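Local coordinates for putative major capsid protein (Cafeteriavirus-dependent mavirus, PDB 6G44), which forms the shell of the marine virophage mavirus, self-assembling from double jelly-roll subunits that associate as trimeric capsomers, at the interface of chains A and B. Coordinates in Å, arbitrary orientation; residue numbers count along the deposited sequence, not the author numbering. Chains: chain A/B, Putative major capsid protein.

Three separate patches along one subunit boundary show how a capsid protein trimer can be joined by unlike contacts. The centres of contact 1 and contact 2 lie about 40 Å apart, those of contact 1 and contact 3 about 34 Å, and those of contact 2 and contact 3 about 56 Å. No residue is shared among them. Chain A gives its N-terminal part to contacts 1 and 2, whereas chain B gives segments after residue 365 to contacts 1 and 3. The two chains present different surfaces, as suits cyclic closure of three copies, and the spread of the patches would resist rocking between neighbours.

Contact 1: the interface of chains A and B. Residues chain A 38-40, 42; chain B 369-370, 373, 432-434.
With CG anti to its carbonyl carbon (chi1 -82°), A:Tyr39 holds its ring beside its own backbone N, alongside B:Asp432, whose side chain points the same way. The phenol ring and the carboxylate stand nearly perpendicular, 87° apart, and touch only loosely, through ring atom CD1 and carboxylate OD1. What joins the two residues firmly is backbone: A:Tyr39 N donates to B:Asp432 O at 2.9 Å, a nearly straight bond with 163° at the hydrogen. That carbonyl belongs to the 3-10 helix 430-433, so the neighbouring chain bonds to a carbonyl near the end of this short helical turn. One residue on, A:Ser40 OG sits between its backbone N and carbonyl carbon and reaches B:Leu433 O at 3.1 Å in a weak hydrogen bond, while A:Pro38 CB lies 3.8 Å from B:Gly434 CA. B:Phe370 brings the rim of its ring to the A:Tyr39 backbone, its CE1 3.8 Å from A:Tyr39 CB; the N of A:Ser40 and the O of B:Asp432 lie in the ring plane at its edge. On the far side, B:Leu373 crosses A:Phe42 at about a right angle, its CD2 branch 3.6 Å from A:Phe42 CB. The loop 38-42 is thus held by the helical turn and the B:Phe370 rim on one side and by B:Leu373 on the other, and the site probably fixes the register of adjacent subunits near the middle of the trimer boundary.

Contact 2: the interface of chains A and B. Residues chain A 20-21, 23-24; chain B 68, 219-221, 279, 282, 286.
The indole of A:Trp23 is sandwiched: B:Ile282 sets its CG2 branch 4.0 Å above the centre of one face, while the opposite face is covered by chain A's own backbone, the O of A:Ala20 and the C of A:Tyr21, both toward the rim. In the ring plane, the edge meets B:Pro221 O, the CD1 tip of B:Ile279 and a water. Pyrrole NE1 lies 3.0 Å from that water, with a bent 134° at the hydrogen, and the water is 2.7 Å from B:Ile279 O, so it can link the two chains; no direct polar bond does so here. B:Val220 CG1, anti to its backbone N (chi1 177°), comes to 3.8 Å from A:Trp23 CE3, while B:Ile286 CD1 reaches the same atom from the B:Ile282 side. The pyrrolidine CD of B:Pro221 packs at 3.8 Å against A:Trp23 CZ3. B:Ile279 also serves the second aromatic: its CD1 stands over one face of the A:Tyr21 ring toward the rim. A:Pro24 meets B:Val220 tip to tip. An N-terminal segment, 3-10 helix 19-21 and the following loop, thus docks on the neighbouring double jelly-roll subunit, between strand 68-69, loop 219-221, 3-10 helix 277-279, the loop holding B:Ile282 and strand 285-289.

Contact 3: the interface of chains A and B. Residues chain A 91-92, 184, 186-187, 189; chain B 399-402, 405.
A:Ile186 and B:Leu402 form the apolar centre, the CD1 tip of the isoleucine lying 3.6 Å from the branching CG of the leucine. With CG1 anti to its carbonyl carbon (chi1 -59°), A:Ile186 extends that tip over the first turn of helix 401-405, while its CG2 branch meets the methyl CB of B:Ala405 at 3.9 Å. B:Leu402 splits its two methyls: CD1 rests on the carbonyl of A:Leu92, 3.3 Å from its O, and CD2 lies by A:Ser91 O and 3.9 Å from A:Arg189 NH1. That guanidinium is backed on one face by A:Leu92 CD1 from its own chain, which would limit its swing. Both ends of the helix are then bonded to chain A. At the start, B:Gly401 N donates to the phenol oxygen A:Tyr184 OH at 2.9 Å; at the other end, A:Arg189 N donates to B:Ala405 O, in the carbonyl plane and on a lone pair. The short helix thus docks on strand 183-186 and nearby loops, contributing to the subunit boundary of the capsid trimer. Farther out, one water links A:Ile186 O with B:Gly401 O. Another stands 2.8 Å from A:Arg189 NH1, with 141° at the hydrogen, and likewise 2.8 Å from B:Leu402 O.

Contact 1: the interface of chains A and B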
ATOM      1  N   PRO A  38       7.251 -19.920  19.646  1.00 15.22           N
ATOM      2  CA  PRO A  38       8.610 -19.494  19.964  1.00 14.39           C
ATOM      3  C   PRO A  38       9.607 -19.579  18.804  1.00 12.99           C
ATOM      4  O   PRO A  38       9.362 -20.252  17.776  1.00 13.22           O
ATOM      5  CB  PRO A  38       9.063 -20.432  21.092  1.00 16.26           C
ATOM      6  CG  PRO A  38       7.944 -21.337  21.361  1.00 17.31           C
ATOM      7  CD  PRO A  38       6.907 -21.182  20.324  1.00 16.34           C
ATOM      8  N   TYR A  39      10.716 -18.881  19.000  1.00 12.97           N
ATOM      9  CA  TYR A  39      11.871 -18.920  18.092  1.00 13.43           C
ATOM     10  C   TYR A  39      13.049 -19.671  18.681  1.00 14.20           C
ATOM     11  O   TYR A  39      14.104 -19.736  18.060  1.00 14.09           O
ATOM     12  CB  TYR A  39      12.264 -17.482  17.666  1.00 14.41           C
ATOM     13  CG  TYR A  39      11.429 -16.963  16.544  1.00 15.06           C
ATOM     14  CD1 TYR A  39      10.126 -16.555  16.780  1.00 16.08           C
ATOM     15  CD2 TYR A  39      11.920 -16.879  15.226  1.00 16.68           C
ATOM     16  CE1 TYR A  39       9.317 -16.103  15.766  1.00 18.07           C
ATOM     17  CE2 TYR A  39      11.079 -16.412  14.203  1.00 17.74           C
ATOM     18  CZ  TYR A  39       9.794 -16.030  14.515  1.00 18.78           C
ATOM     19  OH  TYR A  39       8.872 -15.533  13.591  1.00 25.36           O
ATOM     20  N   SER A  40      12.834 -20.261  19.858  1.00 14.09           N
ATOM     21  CA  SER A  40      13.770 -21.208  20.469  1.00 15.97           C
ATOM     22  C   SER A  40      13.527 -22.584  19.835  1.00 16.13           C
ATOM     23  O   SER A  40      12.454 -22.875  19.323  1.00 16.61           O
ATOM     24  CB  SER A  40      13.519 -21.246  21.979  1.00 16.20           C
ATOM     25  OG  SER A  40      12.176 -21.534  22.216  1.00 17.14           O
ATOM     26  N   PHE A  42      14.393 -23.658  17.070  1.00 14.16           N
ATOM     27  CA  PHE A  42      14.110 -23.480  15.656  1.00 13.81           C
ATOM     28  C   PHE A  42      15.034 -24.456  14.917  1.00 14.17           C
ATOM     29  O   PHE A  42      16.244 -24.406  15.126  1.00 15.80           O
ATOM     30  CB  PHE A  42      14.414 -22.016  15.267  1.00 14.66           C
ATOM     31  CG  PHE A  42      13.683 -21.483  14.040  1.00 14.10           C
ATOM     32  CD1 PHE A  42      13.554 -22.202  12.849  1.00 14.76           C
ATOM     33  CD2 PHE A  42      13.183 -20.196  14.066  1.00 14.76           C
ATOM     34  CE1 PHE A  42      12.915 -21.648  11.757  1.00 14.13           C
ATOM     35  CE2 PHE A  42      12.565 -19.635  12.956  1.00 14.78           C
ATOM     36  CZ  PHE A  42      12.424 -20.364  11.802  1.00 15.14           C
TER
ATOM     37  N   ILE B 369      19.680 -18.973  24.897  1.00 16.78           N
ATOM     38  CA  ILE B 369      18.445 -18.988  24.109  1.00 16.36           C
ATOM     39  C   ILE B 369      18.697 -18.179  22.833  1.00 16.19           C
ATOM     40  O   ILE B 369      19.260 -17.095  22.898  1.00 15.61           O
ATOM     41  CB  ILE B 369      17.277 -18.400  24.917  1.00 16.95           C
ATOM     42  CG1 ILE B 369      17.080 -19.163  26.229  1.00 17.33           C
ATOM     43  CG2 ILE B 369      16.007 -18.420  24.096  1.00 16.76           C
ATOM     44  CD1 ILE B 369      16.296 -18.386  27.264  1.00 18.31           C
ATOM     45  N   PHE B 370      18.294 -18.758  21.705  1.00 15.79           N
ATOM     46  CA  PHE B 370      18.471 -18.209  20.343  1.00 16.42           C
ATOM     47  C   PHE B 370      19.860 -18.418  19.763  1.00 17.54           C
ATOM     48  O   PHE B 370      20.141 -17.946  18.679  1.00 16.11           O
ATOM     49  CB  PHE B 370      18.101 -16.728  20.194  1.00 16.35           C
ATOM     50  CG  PHE B 370      16.679 -16.358  20.545  1.00 15.18           C
ATOM     51  CD1 PHE B 370      15.626 -17.246  20.449  1.00 15.08           C
ATOM     52  CD2 PHE B 370      16.407 -15.042  20.936  1.00 15.02           C
ATOM     53  CE1 PHE B 370      14.330 -16.851  20.757  1.00 14.40           C
ATOM     54  CE2 PHE B 370      15.113 -14.661  21.253  1.00 15.05           C
ATOM     55  CZ  PHE B 370      14.090 -15.567  21.164  1.00 14.88           C
ATOM     56  N   LEU B 373      19.980 -19.417  16.060  1.00 15.87           N
ATOM     57  CA  LEU B 373      19.490 -18.519  15.032  1.00 14.69           C
ATOM     58  C   LEU B 373      20.587 -17.786  14.287  1.00 14.49           C
ATOM     59  O   LEU B 373      21.543 -17.299  14.902  1.00 16.59           O
ATOM     60  CB  LEU B 373      18.528 -17.494  15.649  1.00 13.96           C
ATOM     61  CG  LEU B 373      17.295 -18.070  16.346  1.00 14.10           C
ATOM     62  CD1 LEU B 373      16.356 -16.933  16.777  1.00 14.00           C
ATOM     63  CD2 LEU B 373      16.549 -19.110  15.519  1.00 14.30           C
ATOM     64  N   ASP B 432       8.490 -15.532  22.900  1.00 13.25           N
ATOM     65  CA  ASP B 432       9.404 -15.985  21.826  1.00 13.81           C
ATOM     66  C   ASP B 432      10.528 -16.874  22.331  1.00 14.11           C
ATOM     67  O   ASP B 432      11.142 -17.615  21.553  1.00 13.68           O
ATOM     68  CB  ASP B 432      10.015 -14.795  21.087  1.00 13.46           C
ATOM     69  CG  ASP B 432       8.989 -13.990  20.316  1.00 13.74           C
ATOM     70  OD1 ASP B 432       8.048 -14.562  19.743  1.00 14.82           O
ATOM     71  OD2 ASP B 432       9.130 -12.759  20.266  1.00 12.85           O
ATOM     72  N   LEU B 433      10.792 -16.823  23.638  1.00 14.12           N
ATOM     73  CA  LEU B 433      11.911 -17.540  24.252  1.00 15.22           C
ATOM     74  C   LEU B 433      11.685 -19.022  24.492  1.00 15.66           C
ATOM     75  O   LEU B 433      12.661 -19.741  24.717  1.00 16.15           O
ATOM     76  CB  LEU B 433      12.295 -16.890  25.578  1.00 14.89           C
ATOM     77  CG  LEU B 433      12.753 -15.434  25.498  1.00 15.30           C
ATOM     78  CD1 LEU B 433      12.835 -14.876  26.909  1.00 15.91           C
ATOM     79  CD2 LEU B 433      14.069 -15.264  24.746  1.00 15.70           C
ATOM     80  N   GLY B 434      10.431 -19.476  24.463  1.00 15.90           N
ATOM     81  CA  GLY B 434      10.092 -20.892  24.742  1.00 17.11           C
ATOM     82  C   GLY B 434      10.621 -21.395  26.066  1.00 17.87           C
ATOM     83  O   GLY B 434      11.077 -22.548  26.164  1.00 19.55           O
TER

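Contact 2: the interface of chains A and B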
ATOM      1  N   ALA A  20     -13.405   6.837  19.834  1.00 16.50           N
ATOM      2  CA  ALA A  20     -12.849   7.581  20.986  1.00 18.83           C
ATOM      3  C   ALA A  20     -13.886   7.790  22.087  1.00 19.32           C
ATOM      4  O   ALA A  20     -13.526   7.855  23.261  1.00 21.21           O
ATOM      5  CB  ALA A  20     -12.286   8.912  20.521  1.00 20.03           C
ATOM      6  N   TYR A  21     -15.169   7.886  21.724  1.00 16.79           N
ATOM      7  CA  TYR A  21     -16.217   8.023  22.725  1.00 16.46           C
ATOM      8  C   TYR A  21     -16.706   6.707  23.314  1.00 17.48           C
ATOM      9  O   TYR A  21     -17.573   6.722  24.195  1.00 19.05           O
ATOM     10  CB  TYR A  21     -17.420   8.805  22.160  1.00 16.26           C
ATOM     11  CG  TYR A  21     -17.215  10.292  21.896  1.00 16.30           C
ATOM     12  CD1 TYR A  21     -16.349  11.076  22.681  1.00 16.03           C
ATOM     13  CD2 TYR A  21     -17.926  10.939  20.917  1.00 16.56           C
ATOM     14  CE1 TYR A  21     -16.214  12.431  22.458  1.00 16.10           C
ATOM     15  CE2 TYR A  21     -17.787  12.311  20.673  1.00 16.73           C
ATOM     16  CZ  TYR A  21     -16.912  13.053  21.462  1.00 16.09           C
ATOM     17  OH  TYR A  21     -16.790  14.415  21.211  1.00 17.61           O
ATOM     18  N   TRP A  23     -15.504   5.109  25.685  1.00 15.49           N
ATOM     19  CA  TRP A  23     -14.477   5.391  26.688  1.00 14.54           C
ATOM     20  C   TRP A  23     -13.950   4.099  27.284  1.00 14.88           C
ATOM     21  O   TRP A  23     -14.755   3.252  27.693  1.00 14.97           O
ATOM     22  CB  TRP A  23     -15.021   6.231  27.852  1.00 14.41           C
ATOM     23  CG  TRP A  23     -15.640   7.492  27.447  1.00 14.44           C
ATOM     24  CD1 TRP A  23     -16.973   7.729  27.285  1.00 14.72           C
ATOM     25  CD2 TRP A  23     -14.972   8.723  27.172  1.00 14.02           C
ATOM     26  NE1 TRP A  23     -17.176   9.024  26.933  1.00 14.81           N
ATOM     27  CE2 TRP A  23     -15.970   9.666  26.845  1.00 14.35           C
ATOM     28  CE3 TRP A  23     -13.636   9.116  27.156  1.00 13.99           C
ATOM     29  CZ2 TRP A  23     -15.666  10.977  26.501  1.00 14.11           C
ATOM     30  CZ3 TRP A  23     -13.335  10.410  26.841  1.00 14.18           C
ATOM     31  CH2 TRP A  23     -14.340  11.330  26.508  1.00 14.36           C
ATOM     32  N   PRO A  24     -12.615   3.929  27.366  1.00 13.41           N
ATOM     33  CA  PRO A  24     -12.110   2.721  28.027  1.00 13.60           C
ATOM     34  C   PRO A  24     -12.291   2.819  29.527  1.00 14.33           C
ATOM     35  O   PRO A  24     -11.854   3.815  30.129  1.00 14.62           O
ATOM     36  CB  PRO A  24     -10.623   2.662  27.628  1.00 13.45           C
ATOM     37  CG  PRO A  24     -10.509   3.589  26.477  1.00 13.68           C
ATOM     38  CD  PRO A  24     -11.500   4.675  26.748  1.00 13.38           C
TER
ATOM     39  N   LEU B  68     -13.175  18.782  27.120  1.00 10.47           N
ATOM     40  CA  LEU B  68     -12.391  17.742  26.477  1.00 11.08           C
ATOM     41  C   LEU B  68     -11.220  18.314  25.676  1.00 10.73           C
ATOM     42  O   LEU B  68     -11.362  19.315  24.979  1.00 11.95           O
ATOM     43  CB  LEU B  68     -13.275  16.883  25.587  1.00 10.96           C
ATOM     44  CG  LEU B  68     -14.441  16.185  26.283  1.00 11.46           C
ATOM     45  CD1 LEU B  68     -15.193  15.326  25.269  1.00 12.08           C
ATOM     46  CD2 LEU B  68     -14.019  15.371  27.485  1.00 12.35           C
ATOM     47  N   PRO B 219      -7.915   9.363  18.763  1.00 12.39           N
ATOM     48  CA  PRO B 219      -7.467   9.148  20.137  1.00 12.58           C
ATOM     49  C   PRO B 219      -8.541   9.492  21.156  1.00 11.66           C
ATOM     50  O   PRO B 219      -9.358  10.403  20.941  1.00 11.18           O
ATOM     51  CB  PRO B 219      -6.293  10.122  20.281  1.00 12.54           C
ATOM     52  CG  PRO B 219      -6.600  11.210  19.326  1.00 12.76           C
ATOM     53  CD  PRO B 219      -7.360  10.601  18.184  1.00 13.11           C
ATOM     54  N   VAL B 220      -8.513   8.780  22.273  1.00 12.21           N
ATOM     55  CA  VAL B 220      -9.429   9.058  23.380  1.00 11.88           C
ATOM     56  C   VAL B 220      -9.016  10.419  23.986  1.00 11.59           C
ATOM     57  O   VAL B 220      -7.861  10.622  24.305  1.00 11.43           O
ATOM     58  CB  VAL B 220      -9.406   7.934  24.432  1.00 12.05           C
ATOM     59  CG1 VAL B 220     -10.310   8.265  25.640  1.00 12.17           C
ATOM     60  CG2 VAL B 220      -9.841   6.602  23.801  1.00 12.24           C
ATOM     61  N   PRO B 221      -9.984  11.347  24.154  1.00 11.48           N
ATOM     62  CA  PRO B 221      -9.679  12.636  24.746  1.00 12.16           C
ATOM     63  C   PRO B 221      -9.360  12.593  26.236  1.00 11.45           C
ATOM     64  O   PRO B 221      -9.732  11.649  26.934  1.00 11.37           O
ATOM     65  CB  PRO B 221     -10.975  13.433  24.558  1.00 13.02           C
ATOM     66  CG  PRO B 221     -11.895  12.607  23.777  1.00 13.56           C
ATOM     67  CD  PRO B 221     -11.384  11.229  23.734  1.00 12.57           C
ATOM     68  N   ILE B 279     -23.670  11.894  24.297  1.00 20.81           N
ATOM     69  CA  ILE B 279     -22.893  10.845  24.975  1.00 22.15           C
ATOM     70  C   ILE B 279     -23.188  10.760  26.472  1.00 22.75           C
ATOM     71  O   ILE B 279     -22.664   9.876  27.156  1.00 24.60           O
ATOM     72  CB  ILE B 279     -21.370  10.946  24.706  1.00 21.65           C
ATOM     73  CG1 ILE B 279     -20.728  12.205  25.306  1.00 21.25           C
ATOM     74  CG2 ILE B 279     -21.110  10.849  23.199  1.00 20.94           C
ATOM     75  CD1 ILE B 279     -19.204  12.178  25.278  1.00 21.04           C
ATOM     76  N   ILE B 282     -19.850  11.124  31.237  1.00 19.97           N
ATOM     77  CA  ILE B 282     -18.580  10.466  30.964  1.00 19.41           C
ATOM     78  C   ILE B 282     -18.267   9.569  32.149  1.00 18.28           C
ATOM     79  O   ILE B 282     -18.546   9.926  33.270  1.00 17.97           O
ATOM     80  CB  ILE B 282     -17.493  11.529  30.711  1.00 20.00           C
ATOM     81  CG1 ILE B 282     -17.825  12.258  29.396  1.00 21.44           C
ATOM     82  CG2 ILE B 282     -16.087  10.927  30.677  1.00 20.40           C
ATOM     83  CD1 ILE B 282     -17.051  13.550  29.227  1.00 21.83           C
ATOM     84  N   ILE B 286     -11.529   6.847  33.466  1.00 13.68           N
ATOM     85  CA  ILE B 286     -11.149   6.601  32.063  1.00 13.20           C
ATOM     86  C   ILE B 286      -9.742   6.045  32.051  1.00 12.70           C
ATOM     87  O   ILE B 286      -8.854   6.525  32.784  1.00 12.69           O
ATOM     88  CB  ILE B 286     -11.221   7.864  31.180  1.00 13.97           C
ATOM     89  CG1 ILE B 286     -12.608   8.526  31.238  1.00 14.32           C
ATOM     90  CG2 ILE B 286     -10.869   7.550  29.731  1.00 14.08           C
ATOM     91  CD1 ILE B 286     -12.580   9.973  30.758  1.00 15.05           C
TER
HETATM   92  O   HOH W   1     -20.126   9.014  27.423  1.00 22.12           O

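Contact 3: the interface of chains A and B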
ATOM      1  N   SER A  91      29.314  -2.248 -16.652  1.00 19.28           N
ATOM      2  CA  SER A  91      29.070  -1.885 -15.257  1.00 19.61           C
ATOM      3  C   SER A  91      28.191  -2.892 -14.494  1.00 18.14           C
ATOM      4  O   SER A  91      28.374  -3.078 -13.301  1.00 18.39           O
ATOM      5  CB  SER A  91      28.454  -0.475 -15.133  1.00 21.57           C
ATOM      6  OG  SER A  91      27.060  -0.489 -15.394  1.00 23.12           O
ATOM      7  N   LEU A  92      27.240  -3.497 -15.210  1.00 16.55           N
ATOM      8  CA  LEU A  92      26.215  -4.404 -14.661  1.00 15.77           C
ATOM      9  C   LEU A  92      25.270  -3.754 -13.663  1.00 15.45           C
ATOM     10  O   LEU A  92      24.468  -4.456 -13.045  1.00 14.79           O
ATOM     11  CB  LEU A  92      26.837  -5.659 -14.045  1.00 15.30           C
ATOM     12  CG  LEU A  92      27.680  -6.518 -15.007  1.00 14.99           C
ATOM     13  CD1 LEU A  92      28.295  -7.676 -14.218  1.00 16.10           C
ATOM     14  CD2 LEU A  92      26.827  -7.008 -16.174  1.00 15.67           C
ATOM     15  N   TYR A 184      23.852 -11.376  -0.410  1.00 10.29           N
ATOM     16  CA  TYR A 184      24.629 -11.598  -1.631  1.00 10.86           C
ATOM     17  C   TYR A 184      26.051 -11.112  -1.400  1.00 10.80           C
ATOM     18  O   TYR A 184      26.318 -10.318  -0.499  1.00 11.13           O
ATOM     19  CB  TYR A 184      23.977 -10.855  -2.851  1.00 10.48           C
ATOM     20  CG  TYR A 184      24.369  -9.409  -2.811  1.00 10.97           C
ATOM     21  CD1 TYR A 184      23.891  -8.578  -1.798  1.00 11.56           C
ATOM     22  CD2 TYR A 184      25.327  -8.890  -3.695  1.00 11.22           C
ATOM     23  CE1 TYR A 184      24.333  -7.284  -1.669  1.00 11.82           C
ATOM     24  CE2 TYR A 184      25.777  -7.583  -3.571  1.00 12.23           C
ATOM     25  CZ  TYR A 184      25.273  -6.796  -2.544  1.00 12.37           C
ATOM     26  OH  TYR A 184      25.756  -5.505  -2.367  1.00 13.06           O
ATOM     27  N   ILE A 186      29.243 -10.019  -4.314  1.00 14.02           N
ATOM     28  CA  ILE A 186      29.896 -10.015  -5.622  1.00 15.11           C
ATOM     29  C   ILE A 186      31.400 -10.085  -5.419  1.00 15.22           C
ATOM     30  O   ILE A 186      31.993  -9.245  -4.739  1.00 15.94           O
ATOM     31  CB  ILE A 186      29.598  -8.741  -6.426  1.00 17.45           C
ATOM     32  CG1 ILE A 186      28.114  -8.563  -6.663  1.00 18.34           C
ATOM     33  CG2 ILE A 186      30.341  -8.802  -7.763  1.00 16.87           C
ATOM     34  CD1 ILE A 186      27.738  -7.165  -7.095  1.00 21.14           C
ATOM     35  N   HIS A 187      32.023 -11.102  -6.003  1.00 14.86           N
ATOM     36  CA  HIS A 187      33.473 -11.265  -5.910  1.00 16.45           C
ATOM     37  C   HIS A 187      34.162 -10.129  -6.683  1.00 16.64           C
ATOM     38  O   HIS A 187      33.645  -9.649  -7.695  1.00 16.33           O
ATOM     39  CB  HIS A 187      33.885 -12.608  -6.514  1.00 16.10           C
ATOM     40  CG  HIS A 187      33.308 -13.825  -5.837  1.00 16.57           C
ATOM     41  ND1 HIS A 187      33.966 -15.039  -5.840  1.00 17.74           N
ATOM     42  CD2 HIS A 187      32.143 -14.040  -5.177  1.00 16.20           C
ATOM     43  CE1 HIS A 187      33.228 -15.952  -5.227  1.00 17.86           C
ATOM     44  NE2 HIS A 187      32.122 -15.365  -4.793  1.00 17.09           N
ATOM     45  N   ARG A 189      36.128  -8.003  -9.302  1.00 19.13           N
ATOM     46  CA  ARG A 189      36.177  -8.167 -10.756  1.00 19.17           C
ATOM     47  C   ARG A 189      37.503  -7.627 -11.258  1.00 21.35           C
ATOM     48  O   ARG A 189      37.874  -6.512 -10.899  1.00 22.54           O
ATOM     49  CB  ARG A 189      35.044  -7.395 -11.420  1.00 19.53           C
ATOM     50  CG  ARG A 189      33.664  -7.930 -11.051  1.00 19.67           C
ATOM     51  CD  ARG A 189      32.581  -7.043 -11.589  1.00 19.39           C
ATOM     52  NE  ARG A 189      32.445  -7.143 -13.041  1.00 19.55           N
ATOM     53  CZ  ARG A 189      31.776  -6.272 -13.790  1.00 18.98           C
ATOM     54  NH1 ARG A 189      31.170  -5.196 -13.260  1.00 19.41           N
ATOM     55  NH2 ARG A 189      31.696  -6.474 -15.096  1.00 20.42           N
TER
ATOM     56  N   ALA B 399      25.766  -3.018   0.734  1.00 10.92           N
ATOM     57  CA  ALA B 399      24.594  -2.820  -0.131  1.00 11.07           C
ATOM     58  C   ALA B 399      24.901  -2.519  -1.592  1.00 11.91           C
ATOM     59  O   ALA B 399      24.055  -2.704  -2.460  1.00 13.13           O
ATOM     60  CB  ALA B 399      23.751  -1.693   0.444  1.00 10.67           C
ATOM     61  N   ASN B 400      26.125  -2.070  -1.887  1.00 12.20           N
ATOM     62  CA  ASN B 400      26.498  -1.661  -3.241  1.00 12.55           C
ATOM     63  C   ASN B 400      27.733  -2.407  -3.722  1.00 14.22           C
ATOM     64  O   ASN B 400      28.749  -1.828  -4.108  1.00 13.74           O
ATOM     65  CB  ASN B 400      26.649  -0.139  -3.306  1.00 12.87           C
ATOM     66  CG  ASN B 400      27.768   0.397  -2.444  1.00 12.85           C
ATOM     67  OD1 ASN B 400      28.188  -0.209  -1.468  1.00 12.97           O
ATOM     68  ND2 ASN B 400      28.281   1.586  -2.836  1.00 14.47           N
ATOM     69  N   GLY B 401      27.600  -3.718  -3.739  1.00 15.07           N
ATOM     70  CA  GLY B 401      28.694  -4.630  -4.082  1.00 16.17           C
ATOM     71  C   GLY B 401      29.349  -4.444  -5.418  1.00 16.78           C
ATOM     72  O   GLY B 401      30.541  -4.651  -5.518  1.00 15.67           O
ATOM     73  N   LEU B 402      28.592  -4.094  -6.452  1.00 18.11           N
ATOM     74  CA  LEU B 402      29.210  -3.811  -7.766  1.00 21.73           C
ATOM     75  C   LEU B 402      30.163  -2.670  -7.754  1.00 24.02           C
ATOM     76  O   LEU B 402      31.245  -2.758  -8.314  1.00 24.23           O
ATOM     77  CB  LEU B 402      28.186  -3.454  -8.824  1.00 23.58           C
ATOM     78  CG  LEU B 402      27.530  -4.555  -9.582  1.00 23.29           C
ATOM     79  CD1 LEU B 402      26.476  -3.926 -10.472  1.00 24.13           C
ATOM     80  CD2 LEU B 402      28.551  -5.320 -10.419  1.00 22.81           C
ATOM     81  N   ALA B 405      33.334  -3.877  -6.158  1.00 23.19           N
ATOM     82  CA  ALA B 405      33.999  -4.914  -6.941  1.00 23.06           C
ATOM     83  C   ALA B 405      34.655  -4.376  -8.211  1.00 25.19           C
ATOM     84  O   ALA B 405      35.376  -5.117  -8.857  1.00 24.11           O
ATOM     85  CB  ALA B 405      33.013  -5.996  -7.324  1.00 21.62           C
TER
HETATM   86  O   HOH W   2      31.617  -6.575  -3.639  1.00 19.50           O
HETATM   87  O   HOH W   3      31.743  -3.638 -10.949  1.00 22.74           O